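Local coordinates for protein rhizavidin (Rhizobium etli, PDB 3EW1) that binds biotin with high affinity as a dimeric member of the avidin family, at residues K7-S10 and S11-S14. Sequence-based numbering, arbitrary orientation.
Sequences KDFS and SIAS
F9 meets I12 and A13 within a single turn of helix, a local contact in the N-terminal helix 9-13 that directly precedes the first strand, 15-21, of the avidin-family eight-stranded antiparallel beta-barrel. D8 occupies the N-cap position, where its OD1 accepts a weak capping bond from S10 N at 3.4 Å. One firm backbone bond closes the turn: A13 N donates to F9 O over 2.8 Å. I12 N, by contrast, is shared between two weak bonds, to D8 O and to F9 O, neither of them straight. The ring-methyl contact of F9 and A13 spans the same four residues as the firm bond. With chi1 at 164°, the F9 ring swings alongside its own carbonyl carbon and reaches along the helix, bringing the methyl of A13 over one of its faces as a CH-pi contact, CB 3.9 Å from the ring centroid. I12 runs across F9 at about a right angle, and its CG1, set between backbone N and carbonyl carbon (chi1 58°), lies only 3.1 Å from D8 O. The other branch turns to K7, whose CD meets I12 CG2 at 3.6 Å before the lysine chain leads away. This surface turn lies away from the biotin site. I12 CD1 comes obliquely to F9 CD2, 4.1 Å away.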
loop_
_atom_site.group_PDB
_atom_site.type_symbol
_atom_site.label_atom_id
_atom_site.label_comp_id
_atom_site.label_asym_id
_atom_site.label_seq_id
_atom_site.Cartn_x
_atom_site.Cartn_y
_atom_site.Cartn_z
ATOM N N LYS B 7 -0.427 -9.578 -28.714
ATOM C CA LYS B 7 -0.394 -10.872 -28.033
ATOM C C LYS B 7 -1.826 -11.166 -27.578
ATOM O O LYS B 7 -2.735 -10.378 -27.836
ATOM C CB LYS B 7 0.494 -10.790 -26.781
ATOM C CG LYS B 7 1.987 -10.669 -27.007
ATOM C CD LYS B 7 2.636 -10.350 -25.690
ATOM C CE LYS B 7 4.127 -10.108 -25.788
ATOM N NZ LYS B 7 4.881 -11.381 -25.772
ATOM N N ASP B 8 -2.011 -12.283 -26.882
ATOM C CA ASP B 8 -3.303 -12.618 -26.280
ATOM C C ASP B 8 -3.643 -11.561 -25.223
ATOM O O ASP B 8 -2.812 -11.261 -24.381
ATOM C CB ASP B 8 -3.206 -14.018 -25.625
ATOM C CG ASP B 8 -4.582 -14.641 -25.330
ATOM O OD1 ASP B 8 -5.555 -13.895 -25.113
ATOM O OD2 ASP B 8 -4.690 -15.887 -25.327
ATOM N N PHE B 9 -4.855 -11.012 -25.253
ATOM C CA PHE B 9 -5.252 -9.976 -24.286
ATOM C C PHE B 9 -5.271 -10.482 -22.834
ATOM O O PHE B 9 -4.762 -9.815 -21.928
ATOM C CB PHE B 9 -6.618 -9.382 -24.656
ATOM C CG PHE B 9 -7.274 -8.616 -23.537
ATOM C CD1 PHE B 9 -8.368 -9.156 -22.860
ATOM C CD2 PHE B 9 -6.809 -7.366 -23.164
ATOM C CE1 PHE B 9 -8.995 -8.461 -21.818
ATOM C CE2 PHE B 9 -7.444 -6.645 -22.121
ATOM C CZ PHE B 9 -8.521 -7.204 -21.453
ATOM N N SER B 10 -5.862 -11.656 -22.630
ATOM C CA SER B 10 -6.036 -12.185 -21.283
ATOM C C SER B 10 -4.671 -12.341 -20.618
ATOM O O SER B 10 -4.491 -11.973 -19.436
ATOM C CB SER B 10 -6.792 -13.518 -21.304
ATOM O OG SER B 10 -7.426 -13.752 -20.049
ATOM N N SER B 11 -3.709 -12.863 -21.375
ATOM C CA SER B 11 -2.377 -13.131 -20.842
ATOM C C SER B 11 -1.590 -11.862 -20.500
ATOM O O SER B 11 -0.718 -11.897 -19.632
ATOM C CB SER B 11 -1.576 -14.012 -21.805
ATOM O OG SER B 11 -0.293 -14.297 -21.271
ATOM N N ILE B 12 -1.896 -10.751 -21.174
ATOM C CA ILE B 12 -1.184 -9.481 -20.935
ATOM C C ILE B 12 -1.920 -8.432 -20.078
ATOM O O ILE B 12 -1.286 -7.523 -19.537
ATOM C CB ILE B 12 -0.684 -8.840 -22.250
ATOM C CG1 ILE B 12 -1.845 -8.577 -23.221
ATOM C CG2 ILE B 12 0.372 -9.757 -22.902
ATOM C CD1 ILE B 12 -2.770 -7.457 -22.814
ATOM N N ALA B 13 -3.241 -8.560 -19.961
ATOM C CA ALA B 13 -4.059 -7.654 -19.163
ATOM C C ALA B 13 -3.716 -7.785 -17.677
ATOM O O ALA B 13 -3.966 -6.860 -16.883
ATOM C CB ALA B 13 -5.544 -7.968 -19.383
ATOM N N SER B 14 -3.174 -8.937 -17.288
ATOM C CA SER B 14 -2.806 -9.132 -15.886
ATOM C C SER B 14 -1.410 -9.722 -15.797
ATOM O O SER B 14 -0.826 -10.122 -16.814
ATOM C CB SER B 14 -3.832 -10.022 -15.189
ATOM O OG SER B 14 -3.914 -11.262 -15.861
#